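Local coordinates for protein listeriolysin O (Listeria monocytogenes, PDB 4CDB) that forms pores in cholesterol-containing host membranes, changing shape after binding so that it inserts as an oligomeric complex and lyses the cell, at residues 207-212 with 280-285; 264-269 with 305-310; 298-303 with 323-328. All coordinates share one frame; numbering follows the deposited sequence.

Contact 1: residues 207-212 with 280-285. With NA (sodium ion), chain Q.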
ATOM      1  N   GLN A 207      -5.050 -11.793  -1.063  1.00 52.93           N
ATOM      2  CA  GLN A 207      -4.350 -10.596  -1.515  1.00 55.21           C
ATOM      3  C   GLN A 207      -4.787  -9.391  -0.689  1.00 55.54           C
ATOM      4  O   GLN A 207      -5.982  -9.163  -0.497  1.00 54.51           O
ATOM      5  CB  GLN A 207      -4.612 -10.338  -3.001  1.00 55.15           C
ATOM      6  CG  GLN A 207      -4.072 -11.414  -3.927  1.00 53.66           C
ATOM      7  CD  GLN A 207      -4.106 -10.998  -5.383  1.00 56.44           C
ATOM      8  OE1 GLN A 207      -3.311 -10.166  -5.822  1.00 52.89           O
ATOM      9  NE2 GLN A 207      -5.031 -11.575  -6.142  1.00 60.58           N
ATOM     10  N   GLU A 208      -3.819  -8.623  -0.196  1.00 50.49           N
ATOM     11  CA  GLU A 208      -4.125  -7.470   0.643  1.00 49.31           C
ATOM     12  C   GLU A 208      -3.424  -6.199   0.175  1.00 47.66           C
ATOM     13  O   GLU A 208      -2.299  -6.242  -0.319  1.00 44.40           O
ATOM     14  CB  GLU A 208      -3.785  -7.754   2.109  1.00 50.62           C
ATOM     15  CG  GLU A 208      -4.566  -8.913   2.708  1.00 58.59           C
ATOM     16  CD  GLU A 208      -4.472  -8.976   4.222  1.00 64.67           C
ATOM     17  OE1 GLU A 208      -3.363  -8.787   4.762  1.00 65.15           O
ATOM     18  OE2 GLU A 208      -5.510  -9.226   4.869  1.00 69.33           O
ATOM     19  N   GLU A 209      -4.105  -5.068   0.332  1.00 47.14           N
ATOM     20  CA  GLU A 209      -3.518  -3.771   0.021  1.00 45.76           C
ATOM     21  C   GLU A 209      -3.591  -2.854   1.237  1.00 43.25           C
ATOM     22  O   GLU A 209      -4.583  -2.856   1.970  1.00 41.55           O
ATOM     23  CB  GLU A 209      -4.227  -3.124  -1.169  1.00 43.57           C
ATOM     24  CG  GLU A 209      -3.543  -1.863  -1.682  1.00 48.73           C
ATOM     25  CD  GLU A 209      -4.361  -1.137  -2.733  1.00 58.75           C
ATOM     26  OE1 GLU A 209      -5.604  -1.251  -2.707  1.00 62.71           O
ATOM     27  OE2 GLU A 209      -3.758  -0.451  -3.584  1.00 63.83           O
ATOM     28  N   VAL A 210      -2.530  -2.081   1.450  1.00 38.27           N
ATOM     29  CA  VAL A 210      -2.494  -1.113   2.540  1.00 39.37           C
ATOM     30  C   VAL A 210      -2.524   0.304   1.978  1.00 37.87           C
ATOM     31  O   VAL A 210      -1.755   0.642   1.075  1.00 37.52           O
ATOM     32  CB  VAL A 210      -1.252  -1.311   3.423  1.00 39.08           C
ATOM     33  CG1 VAL A 210      -1.154  -0.209   4.466  1.00 41.87           C
ATOM     34  CG2 VAL A 210      -1.309  -2.668   4.093  1.00 37.36           C
ATOM     35  N   ILE A 211      -3.425   1.124   2.511  1.00 35.90           N
ATOM     36  CA  ILE A 211      -3.611   2.484   2.026  1.00 35.48           C
ATOM     37  C   ILE A 211      -3.426   3.509   3.145  1.00 39.10           C
ATOM     38  O   ILE A 211      -3.939   3.332   4.252  1.00 36.65           O
ATOM     39  CB  ILE A 211      -5.015   2.664   1.408  1.00 38.10           C
ATOM     40  CG1 ILE A 211      -5.217   1.696   0.242  1.00 43.20           C
ATOM     41  CG2 ILE A 211      -5.231   4.097   0.955  1.00 36.44           C
ATOM     42  CD1 ILE A 211      -6.588   1.783  -0.384  1.00 48.10           C
ATOM     43  N   SER A 212      -2.680   4.572   2.854  1.00 39.06           N
ATOM     44  CA  SER A 212      -2.543   5.697   3.771  1.00 40.29           C
ATOM     45  C   SER A 212      -3.216   6.925   3.159  1.00 37.38           C
ATOM     46  O   SER A 212      -2.794   7.414   2.110  1.00 37.77           O
ATOM     47  CB  SER A 212      -1.066   5.982   4.050  1.00 43.69           C
ATOM     48  OG  SER A 212      -0.915   6.992   5.032  1.00 54.03           O
ATOM     49  N   ALA A 280      -9.505  -3.381  -9.176  1.00 61.49           N
ATOM     50  CA  ALA A 280     -10.769  -3.473  -8.457  1.00 61.52           C
ATOM     51  C   ALA A 280     -10.730  -2.616  -7.197  1.00 62.75           C
ATOM     52  O   ALA A 280     -11.675  -1.879  -6.909  1.00 67.17           O
ATOM     53  CB  ALA A 280     -11.070  -4.918  -8.108  1.00 56.54           C
ATOM     54  N   PHE A 281      -9.634  -2.725  -6.452  1.00 58.59           N
ATOM     55  CA  PHE A 281      -9.430  -1.927  -5.247  1.00 56.54           C
ATOM     56  C   PHE A 281      -9.419  -0.437  -5.578  1.00 61.74           C
ATOM     57  O   PHE A 281     -10.006   0.369  -4.857  1.00 63.59           O
ATOM     58  CB  PHE A 281      -8.119  -2.314  -4.556  1.00 51.47           C
ATOM     59  CG  PHE A 281      -8.203  -3.576  -3.739  1.00 47.96           C
ATOM     60  CD1 PHE A 281      -9.414  -4.219  -3.541  1.00 52.53           C
ATOM     61  CD2 PHE A 281      -7.065  -4.112  -3.156  1.00 48.54           C
ATOM     62  CE1 PHE A 281      -9.488  -5.377  -2.783  1.00 51.92           C
ATOM     63  CE2 PHE A 281      -7.131  -5.268  -2.397  1.00 48.39           C
ATOM     64  CZ  PHE A 281      -8.345  -5.902  -2.211  1.00 50.18           C
ATOM     65  N   ASP A 282      -8.749  -0.081  -6.670  1.00 66.76           N
ATOM     66  CA  ASP A 282      -8.650   1.313  -7.097  1.00 72.86           C
ATOM     67  C   ASP A 282     -10.021   1.928  -7.379  1.00 72.54           C
ATOM     68  O   ASP A 282     -10.259   3.100  -7.080  1.00 70.39           O
ATOM     69  CB  ASP A 282      -7.759   1.439  -8.338  1.00 77.43           C
ATOM     70  CG  ASP A 282      -6.319   1.042  -8.068  1.00 84.13           C
ATOM     71  OD1 ASP A 282      -5.866   1.181  -6.913  1.00 86.34           O
ATOM     72  OD2 ASP A 282      -5.639   0.591  -9.015  1.00 85.98           O
ATOM     73  N   ALA A 283     -10.917   1.130  -7.951  1.00 73.42           N
ATOM     74  CA  ALA A 283     -12.249   1.600  -8.319  1.00 74.07           C
ATOM     75  C   ALA A 283     -13.143   1.790  -7.097  1.00 75.95           C
ATOM     76  O   ALA A 283     -13.909   2.752  -7.021  1.00 80.03           O
ATOM     77  CB  ALA A 283     -12.896   0.636  -9.307  1.00 71.83           C
ATOM     78  N   ALA A 284     -13.037   0.876  -6.139  1.00 70.81           N
ATOM     79  CA  ALA A 284     -13.855   0.934  -4.931  1.00 68.71           C
ATOM     80  C   ALA A 284     -13.472   2.110  -4.036  1.00 71.87           C
ATOM     81  O   ALA A 284     -14.225   2.496  -3.141  1.00 72.11           O
ATOM     82  CB  ALA A 284     -13.753  -0.370  -4.162  1.00 65.82           C
ATOM     83  N   VAL A 285     -12.298   2.676  -4.286  1.00 72.38           N
ATOM     84  CA  VAL A 285     -11.793   3.795  -3.500  1.00 74.80           C
ATOM     85  C   VAL A 285     -12.113   5.142  -4.153  1.00 81.58           C
ATOM     86  O   VAL A 285     -12.489   6.099  -3.473  1.00 82.54           O
ATOM     87  CB  VAL A 285     -10.268   3.667  -3.283  1.00 68.77           C
ATOM     88  CG1 VAL A 285      -9.665   4.988  -2.838  1.00 68.65           C
ATOM     89  CG2 VAL A 285      -9.969   2.567  -2.274  1.00 65.47           C
TER
HETATM   90 NA    NA Q1542      -6.192   0.855  -4.146  1.00 84.59          NA
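A sodium ion sits between two acidic side chains, Glu209 on strand 207-222 and Asp282 on helix 277-286, and bridges a strand to the helix packed over it. Both carboxylate oxygens of Glu209 take part, OE1 lying 2.6 Å and OE2 2.8 Å from the ion, while Asp282 offers OD1 alone at 2.8 Å. Glu209 OE2 and Asp282 OD1 remain 4.3 Å apart, a separation of like charges that the cation would ease. Lys278, one turn earlier on the helix, donates a further hydrogen bond to Asp282 OD1 and probably adds to that relief. The reach of Glu209 follows from its extended chain, with CG anti to the backbone N (chi1 -172°). Helix 277-286 belongs to the second of the two helical clusters that, in cholesterol-dependent cytolysins, rearrange into membrane-spanning beta hairpins; here it is still folded against the core sheet, its segment 280-285 crossing strand 207-212 at -42°. Phe281 lies alongside, its CB nearest the ion and its ring against Glu209. The ring lies 20° from the Glu209 carboxylate plane, and the two side chains run past one another in opposing senses. Ring atom CD2 of Phe281 approaches Glu209 OE1 at 3.2 Å and the aliphatic CB of Glu209 at 3.6 Å, so one residue presents both a polar and an apolar surface to the ring. Gln207 O faces the ring edge more distantly. Farther along, Ile211 CD1 meets Val285 CG2 at 4.0 Å, and that same Ile211 methyl lies near the ion, setting hydrocarbon beside the charged site.

Contact 2: residues 264-269 with 305-310. With NA (sodium ion), chain N; NA (sodium ion), chain T.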
ATOM      1  N   VAL A 264      -6.466   8.401   7.528  1.00 30.56           N
ATOM      2  CA  VAL A 264      -7.157   7.121   7.471  1.00 35.27           C
ATOM      3  C   VAL A 264      -6.226   6.053   6.913  1.00 32.19           C
ATOM      4  O   VAL A 264      -5.726   6.183   5.796  1.00 31.91           O
ATOM      5  CB  VAL A 264      -8.409   7.201   6.577  1.00 36.57           C
ATOM      6  CG1 VAL A 264      -9.125   5.864   6.550  1.00 40.52           C
ATOM      7  CG2 VAL A 264      -9.340   8.295   7.068  1.00 35.95           C
ATOM      8  N   TYR A 265      -5.977   5.010   7.700  1.00 30.76           N
ATOM      9  CA  TYR A 265      -5.226   3.857   7.219  1.00 35.43           C
ATOM     10  C   TYR A 265      -6.202   2.757   6.820  1.00 40.97           C
ATOM     11  O   TYR A 265      -7.161   2.482   7.543  1.00 41.26           O
ATOM     12  CB  TYR A 265      -4.260   3.342   8.286  1.00 36.87           C
ATOM     13  CG  TYR A 265      -3.020   4.188   8.467  1.00 38.14           C
ATOM     14  CD1 TYR A 265      -1.921   4.032   7.631  1.00 37.65           C
ATOM     15  CD2 TYR A 265      -2.941   5.130   9.484  1.00 43.56           C
ATOM     16  CE1 TYR A 265      -0.780   4.801   7.796  1.00 38.86           C
ATOM     17  CE2 TYR A 265      -1.806   5.902   9.658  1.00 46.49           C
ATOM     18  CZ  TYR A 265      -0.730   5.734   8.812  1.00 46.66           C
ATOM     19  OH  TYR A 265       0.396   6.505   8.988  1.00 51.28           O
ATOM     20  N   LEU A 266      -5.959   2.132   5.673  1.00 39.60           N
ATOM     21  CA  LEU A 266      -6.867   1.116   5.151  1.00 45.87           C
ATOM     22  C   LEU A 266      -6.176  -0.218   4.911  1.00 45.82           C
ATOM     23  O   LEU A 266      -5.025  -0.265   4.475  1.00 46.08           O
ATOM     24  CB  LEU A 266      -7.513   1.591   3.848  1.00 43.85           C
ATOM     25  CG  LEU A 266      -8.482   2.766   3.950  1.00 49.63           C
ATOM     26  CD1 LEU A 266      -8.989   3.153   2.573  1.00 52.26           C
ATOM     27  CD2 LEU A 266      -9.637   2.418   4.870  1.00 52.26           C
ATOM     28  N   LYS A 267      -6.893  -1.299   5.201  1.00 48.02           N
ATOM     29  CA  LYS A 267      -6.432  -2.645   4.894  1.00 51.83           C
ATOM     30  C   LYS A 267      -7.479  -3.347   4.036  1.00 51.63           C
ATOM     31  O   LYS A 267      -8.459  -3.885   4.554  1.00 56.42           O
ATOM     32  CB  LYS A 267      -6.184  -3.434   6.181  1.00 52.01           C
ATOM     33  CG  LYS A 267      -5.755  -4.881   5.977  1.00 50.99           C
ATOM     34  CD  LYS A 267      -6.619  -5.804   6.819  1.00 55.00           C
ATOM     35  CE  LYS A 267      -5.876  -7.065   7.218  1.00 55.60           C
ATOM     36  NZ  LYS A 267      -6.685  -7.890   8.158  1.00 56.53           N
ATOM     37  N   LEU A 268      -7.278  -3.320   2.724  1.00 50.06           N
ATOM     38  CA  LEU A 268      -8.176  -3.997   1.792  1.00 48.31           C
ATOM     39  C   LEU A 268      -7.715  -5.440   1.616  1.00 52.59           C
ATOM     40  O   LEU A 268      -6.523  -5.695   1.465  1.00 56.47           O
ATOM     41  CB  LEU A 268      -8.190  -3.277   0.441  1.00 44.34           C
ATOM     42  CG  LEU A 268      -9.205  -2.151   0.210  1.00 45.79           C
ATOM     43  CD1 LEU A 268      -9.316  -1.218   1.407  1.00 46.78           C
ATOM     44  CD2 LEU A 268      -8.830  -1.364  -1.036  1.00 46.70           C
ATOM     45  N   SER A 269      -8.656  -6.381   1.644  1.00 49.30           N
ATOM     46  CA  SER A 269      -8.310  -7.798   1.563  1.00 52.90           C
ATOM     47  C   SER A 269      -9.359  -8.627   0.827  1.00 58.32           C
ATOM     48  O   SER A 269     -10.549  -8.307   0.851  1.00 56.36           O
ATOM     49  CB  SER A 269      -8.085  -8.371   2.965  1.00 57.09           C
ATOM     50  OG  SER A 269      -9.243  -8.231   3.767  1.00 64.84           O
ATOM     51  N   PHE A 305     -12.822  -4.528   4.081  1.00 64.37           N
ATOM     52  CA  PHE A 305     -11.891  -3.464   4.442  1.00 62.62           C
ATOM     53  C   PHE A 305     -11.833  -3.262   5.950  1.00 59.22           C
ATOM     54  O   PHE A 305     -12.810  -3.504   6.660  1.00 60.10           O
ATOM     55  CB  PHE A 305     -12.249  -2.144   3.742  1.00 65.10           C
ATOM     56  CG  PHE A 305     -13.416  -1.417   4.360  1.00 69.40           C
ATOM     57  CD1 PHE A 305     -14.708  -1.678   3.939  1.00 72.55           C
ATOM     58  CD2 PHE A 305     -13.219  -0.463   5.350  1.00 69.81           C
ATOM     59  CE1 PHE A 305     -15.783  -1.013   4.500  1.00 74.95           C
ATOM     60  CE2 PHE A 305     -14.290   0.201   5.917  1.00 73.57           C
ATOM     61  CZ  PHE A 305     -15.574  -0.072   5.489  1.00 75.84           C
ATOM     62  N   LYS A 306     -10.674  -2.821   6.429  1.00 53.84           N
ATOM     63  CA  LYS A 306     -10.517  -2.422   7.821  1.00 54.61           C
ATOM     64  C   LYS A 306      -9.879  -1.036   7.880  1.00 52.54           C
ATOM     65  O   LYS A 306      -8.871  -0.775   7.220  1.00 49.39           O
ATOM     66  CB  LYS A 306      -9.677  -3.440   8.589  1.00 54.90           C
ATOM     67  CG  LYS A 306      -9.671  -3.224  10.094  1.00 57.48           C
ATOM     68  CD  LYS A 306      -8.995  -4.381  10.809  1.00 61.23           C
ATOM     69  CE  LYS A 306      -9.235  -4.315  12.309  1.00 66.60           C
ATOM     70  NZ  LYS A 306      -8.507  -5.394  13.033  1.00 68.37           N
ATOM     71  N   ALA A 307     -10.473  -0.146   8.665  1.00 52.45           N
ATOM     72  CA  ALA A 307     -10.041   1.246   8.681  1.00 53.99           C
ATOM     73  C   ALA A 307      -9.633   1.714  10.070  1.00 52.96           C
ATOM     74  O   ALA A 307     -10.355   1.501  11.044  1.00 53.30           O
ATOM     75  CB  ALA A 307     -11.137   2.142   8.124  1.00 56.21           C
ATOM     76  N   VAL A 308      -8.470   2.354  10.147  1.00 48.13           N
ATOM     77  CA  VAL A 308      -8.021   3.016  11.366  1.00 43.49           C
ATOM     78  C   VAL A 308      -7.966   4.519  11.108  1.00 43.05           C
ATOM     79  O   VAL A 308      -7.269   4.972  10.198  1.00 40.74           O
ATOM     80  CB  VAL A 308      -6.632   2.518  11.796  1.00 44.30           C
ATOM     81  CG1 VAL A 308      -6.190   3.207  13.077  1.00 45.76           C
ATOM     82  CG2 VAL A 308      -6.650   1.011  11.981  1.00 43.73           C
ATOM     83  N   ILE A 309      -8.703   5.288  11.903  1.00 46.45           N
ATOM     84  CA  ILE A 309      -8.854   6.718  11.656  1.00 45.61           C
ATOM     85  C   ILE A 309      -8.302   7.566  12.803  1.00 45.76           C
ATOM     86  O   ILE A 309      -8.696   7.392  13.957  1.00 49.08           O
ATOM     87  CB  ILE A 309     -10.340   7.082  11.437  1.00 49.53           C
ATOM     88  CG1 ILE A 309     -10.985   6.117  10.439  1.00 46.46           C
ATOM     89  CG2 ILE A 309     -10.483   8.523  10.970  1.00 49.18           C
ATOM     90  CD1 ILE A 309     -12.468   6.351  10.235  1.00 47.82           C
ATOM     91  N   TYR A 310      -7.391   8.483  12.478  1.00 39.18           N
ATOM     92  CA  TYR A 310      -6.847   9.418  13.462  1.00 38.00           C
ATOM     93  C   TYR A 310      -7.236  10.854  13.115  1.00 41.77           C
ATOM     94  O   TYR A 310      -7.266  11.227  11.941  1.00 40.47           O
ATOM     95  CB  TYR A 310      -5.320   9.318  13.530  1.00 37.98           C
ATOM     96  CG  TYR A 310      -4.785   7.926  13.771  1.00 42.48           C
ATOM     97  CD1 TYR A 310      -5.146   7.207  14.903  1.00 42.01           C
ATOM     98  CD2 TYR A 310      -3.898   7.340  12.880  1.00 43.13           C
ATOM     99  CE1 TYR A 310      -4.650   5.937  15.132  1.00 42.39           C
ATOM    100  CE2 TYR A 310      -3.395   6.072  13.098  1.00 48.70           C
ATOM    101  CZ  TYR A 310      -3.773   5.375  14.226  1.00 47.42           C
ATOM    102  OH  TYR A 310      -3.276   4.112  14.446  1.00 51.01           O
TER
HETATM  103 NA    NA N1539       2.334   6.086   7.455  1.00 56.28          NA
HETATM  104 NA    NA T1545      -3.696   2.993  16.666  1.00 82.75          NA
HETATM  105  O   HOH W   1       2.078   7.369   5.238  1.00 40.98           O
HETATM  106  O   HOH W   2      -2.399   0.308  16.664  1.00 72.42           O
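Strand pairing is the substance of this contact: Tyr265 and Lys267 of strand 262-270 exchange backbone hydrogen bonds with Val308 and Lys306 of strand 303-310, two antiparallel neighbours in the core sheet. The Tyr265-Val308 pair is joined by two nearly straight bonds, Tyr265 N to Val308 O at 2.8 Å and Val308 N to Tyr265 O at 2.9 Å. At Lys267-Lys306 the return bond, from Lys306 N to Lys267 O, is longer at 3.1 Å and its donor stands above the carbonyl plane. Between these pairs, Leu266 and Ala307 form a non-hydrogen-bonded pair, where Leu266 CD2 closes on Ala307 CB at 3.6 Å. On the same face Leu268 CD1 rests against Phe305 CB; the Phe305 CG takes the crowded position between backbone N and carbonyl carbon (chi1 77°). The other face carries the tyrosines. Tyr265 CE2 comes to the edge of the Tyr310 ring, in its plane and 3.8 Å from CE2 of Tyr310. Each phenol oxygen meets a separate sodium ion, Tyr265 OH and Tyr310 OH both at 2.5 Å; Gln78 and Phe183 O complete the protein ligands at the Tyr265 site. The neighbouring lysine ammonium groups stay apart, NZ of Lys267 and NZ of Lys306 being 5.8 Å from each other, and Lys306 NZ bonds to Ser193 O. Helix 187-194 covers this tyrosine-bearing face through Val190 and Leu194, while strands 207-222 and 319-324 extend the sheet beyond the two paired strands.

Contact 3: residues 298-303 with 323-328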
ATOM      1  N   ASN A 298     -17.200  -8.455  -9.064  1.00 75.09           N
ATOM      2  CA  ASN A 298     -17.193  -9.685  -8.278  1.00 76.87           C
ATOM      3  C   ASN A 298     -16.129  -9.660  -7.186  1.00 71.20           C
ATOM      4  O   ASN A 298     -16.377 -10.087  -6.060  1.00 70.62           O
ATOM      5  CB  ASN A 298     -16.994 -10.905  -9.181  1.00 80.52           C
ATOM      6  CG  ASN A 298     -17.551 -12.178  -8.573  1.00 87.85           C
ATOM      7  OD1 ASN A 298     -16.871 -12.870  -7.817  1.00 90.28           O
ATOM      8  ND2 ASN A 298     -18.798 -12.495  -8.905  1.00 90.51           N
ATOM      9  N   ILE A 299     -14.945  -9.162  -7.527  1.00 66.66           N
ATOM     10  CA  ILE A 299     -13.862  -9.031  -6.558  1.00 61.44           C
ATOM     11  C   ILE A 299     -14.293  -8.135  -5.399  1.00 57.68           C
ATOM     12  O   ILE A 299     -14.121  -8.490  -4.233  1.00 55.38           O
ATOM     13  CB  ILE A 299     -12.579  -8.470  -7.210  1.00 58.59           C
ATOM     14  CG1 ILE A 299     -12.033  -9.456  -8.244  1.00 56.81           C
ATOM     15  CG2 ILE A 299     -11.522  -8.174  -6.154  1.00 58.19           C
ATOM     16  CD1 ILE A 299     -10.743  -9.006  -8.898  1.00 55.64           C
ATOM     17  N   ILE A 300     -14.875  -6.986  -5.734  1.00 59.35           N
ATOM     18  CA  ILE A 300     -15.351  -6.025  -4.741  1.00 63.06           C
ATOM     19  C   ILE A 300     -16.419  -6.624  -3.827  1.00 65.97           C
ATOM     20  O   ILE A 300     -16.396  -6.412  -2.613  1.00 66.81           O
ATOM     21  CB  ILE A 300     -15.882  -4.738  -5.414  1.00 65.13           C
ATOM     22  CG1 ILE A 300     -14.734  -3.999  -6.101  1.00 63.39           C
ATOM     23  CG2 ILE A 300     -16.563  -3.826  -4.401  1.00 66.49           C
ATOM     24  CD1 ILE A 300     -15.136  -2.697  -6.747  1.00 64.77           C
ATOM     25  N   LYS A 301     -17.339  -7.382  -4.415  1.00 69.78           N
ATOM     26  CA  LYS A 301     -18.390  -8.060  -3.658  1.00 74.94           C
ATOM     27  C   LYS A 301     -17.807  -9.016  -2.617  1.00 73.11           C
ATOM     28  O   LYS A 301     -18.363  -9.181  -1.530  1.00 70.59           O
ATOM     29  CB  LYS A 301     -19.317  -8.823  -4.609  1.00 80.69           C
ATOM     30  CG  LYS A 301     -20.428  -9.598  -3.917  1.00 85.59           C
ATOM     31  CD  LYS A 301     -21.386  -8.665  -3.192  1.00 90.08           C
ATOM     32  CE  LYS A 301     -22.442  -9.442  -2.420  1.00 93.13           C
ATOM     33  NZ  LYS A 301     -21.848 -10.239  -1.310  1.00 93.80           N
ATOM     34  N   ASN A 302     -16.681  -9.634  -2.956  1.00 75.20           N
ATOM     35  CA  ASN A 302     -16.039 -10.601  -2.072  1.00 76.10           C
ATOM     36  C   ASN A 302     -14.775 -10.048  -1.413  1.00 71.77           C
ATOM     37  O   ASN A 302     -13.874 -10.801  -1.042  1.00 71.48           O
ATOM     38  CB  ASN A 302     -15.726 -11.892  -2.834  1.00 76.88           C
ATOM     39  CG  ASN A 302     -16.918 -12.408  -3.624  1.00 81.66           C
ATOM     40  OD1 ASN A 302     -17.772 -13.121  -3.092  1.00 81.92           O
ATOM     41  ND2 ASN A 302     -16.982 -12.050  -4.901  1.00 82.52           N
ATOM     42  N   SER A 303     -14.713  -8.729  -1.267  1.00 68.40           N
ATOM     43  CA  SER A 303     -13.584  -8.086  -0.603  1.00 64.76           C
ATOM     44  C   SER A 303     -14.055  -7.300   0.615  1.00 64.53           C
ATOM     45  O   SER A 303     -15.153  -6.744   0.615  1.00 59.67           O
ATOM     46  CB  SER A 303     -12.851  -7.151  -1.567  1.00 60.22           C
ATOM     47  OG  SER A 303     -12.391  -7.847  -2.711  1.00 58.38           O
ATOM     48  N   GLY A 323     -15.775  -3.813   7.555  1.00 78.51           N
ATOM     49  CA  GLY A 323     -16.899  -3.873   6.638  1.00 77.83           C
ATOM     50  C   GLY A 323     -16.553  -4.409   5.263  1.00 76.53           C
ATOM     51  O   GLY A 323     -15.457  -4.926   5.042  1.00 72.50           O
ATOM     52  N   ASN A 324     -17.500  -4.287   4.336  1.00 77.37           N
ATOM     53  CA  ASN A 324     -17.317  -4.761   2.968  1.00 75.24           C
ATOM     54  C   ASN A 324     -16.883  -3.630   2.038  1.00 69.63           C
ATOM     55  O   ASN A 324     -17.269  -2.478   2.236  1.00 67.48           O
ATOM     56  CB  ASN A 324     -18.606  -5.403   2.455  1.00 78.36           C
ATOM     57  CG  ASN A 324     -19.219  -6.360   3.462  1.00 81.04           C
ATOM     58  OD1 ASN A 324     -18.509  -7.042   4.200  1.00 80.50           O
ATOM     59  ND2 ASN A 324     -20.546  -6.407   3.501  1.00 85.78           N
ATOM     60  N   LEU A 325     -16.094  -3.968   1.020  1.00 67.60           N
ATOM     61  CA  LEU A 325     -15.489  -2.971   0.134  1.00 70.19           C
ATOM     62  C   LEU A 325     -16.499  -2.034  -0.526  1.00 76.09           C
ATOM     63  O   LEU A 325     -16.189  -0.874  -0.804  1.00 74.31           O
ATOM     64  CB  LEU A 325     -14.642  -3.651  -0.944  1.00 68.10           C
ATOM     65  CG  LEU A 325     -13.181  -3.212  -1.065  1.00 70.12           C
ATOM     66  CD1 LEU A 325     -12.641  -3.569  -2.438  1.00 71.77           C
ATOM     67  CD2 LEU A 325     -13.019  -1.724  -0.794  1.00 70.21           C
ATOM     68  N   GLY A 326     -17.704  -2.534  -0.779  1.00 82.64           N
ATOM     69  CA  GLY A 326     -18.740  -1.725  -1.392  1.00 87.79           C
ATOM     70  C   GLY A 326     -19.229  -0.613  -0.483  1.00 94.16           C
ATOM     71  O   GLY A 326     -19.821   0.364  -0.945  1.00 94.67           O
ATOM     72  N   ASP A 327     -18.971  -0.759   0.813  1.00 99.80           N
ATOM     73  CA  ASP A 327     -19.464   0.191   1.805  1.00105.01           C
ATOM     74  C   ASP A 327     -18.452   1.290   2.128  1.00104.06           C
ATOM     75  O   ASP A 327     -18.635   2.049   3.080  1.00105.13           O
ATOM     76  CB  ASP A 327     -19.873  -0.542   3.083  1.00109.67           C
ATOM     77  CG  ASP A 327     -20.758  -1.742   2.806  1.00114.01           C
ATOM     78  OD1 ASP A 327     -21.473  -1.732   1.781  1.00115.84           O
ATOM     79  OD2 ASP A 327     -20.735  -2.697   3.610  1.00114.65           O
ATOM     80  N   LEU A 328     -17.385   1.376   1.338  1.00102.50           N
ATOM     81  CA  LEU A 328     -16.442   2.480   1.476  1.00103.07           C
ATOM     82  C   LEU A 328     -17.027   3.736   0.846  1.00109.04           C
ATOM     83  O   LEU A 328     -18.238   3.821   0.634  1.00112.80           O
ATOM     84  CB  LEU A 328     -15.088   2.147   0.848  1.00 98.23           C
ATOM     85  CG  LEU A 328     -14.045   1.535   1.784  1.00 94.48           C
ATOM     86  CD1 LEU A 328     -12.668   1.562   1.142  1.00 90.25           C
ATOM     87  CD2 LEU A 328     -14.026   2.295   3.097  1.00 95.35           C
TER
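Leu325 N donates to Ser303 O across 3.0 Å, an almost straight bond (168°) whose donor stands 36° out of the carbonyl plane. Around it the contact is apolar. Ser303 CB packs against Leu325 CD1 at 3.7 Å, and Ile300 CG2 reaches Leu325 CB at 4.0 Å, the Ile300 and Leu325 side chains crossing at about a right angle. That methyl also lies close to Gly326 N. With CG2 of Ile300 anti to the backbone N, this branch is the one turned to the 3-10 turn. One shell out, the end of helix 294-301 sets the position of Ser303, whose N bonds to Ile300 O at 3.2 Å. On the other side, Asp327 N bonds to Asn324 O and closes the turn that presents Leu325. Farther out, Leu325 rests on Phe281 and Ala284 of helix 277-286 and on Leu268 of the sheet. Segment 298-303 lies in a region expected to become a membrane-spanning strand in the pore; a junction made of one backbone bond and hydrocarbon packing, without a salt bridge, is consistent with a helix end that can part from its neighbour.

In the fold
The three contacts lie side by side on the core sheet. Contacts 1 and 2, centres about 10 Å apart, meet where Glu209 N lies 2.7 Å from Leu268 O: the sodium-chelating residue is held by strand 262-270, whose opposite edge pairs in contact 2. Contact 3, its centre also about 10 Å from that of contact 1, joins it through hydrocarbon, with Phe281 CD1 3.5 Å from Leu325 CD1. Contacts 2 and 3, centres about 13 Å apart, are linked where Phe305 N approaches Gly323 O at 2.8 Å. Helices 277-286 and 294-301, which connect the paired strands of contact 2, are thus held by sodium and side-chain packing in contact 1, and by packing plus one backbone bond just past the helix in contact 3, before they would convert into one membrane hairpin.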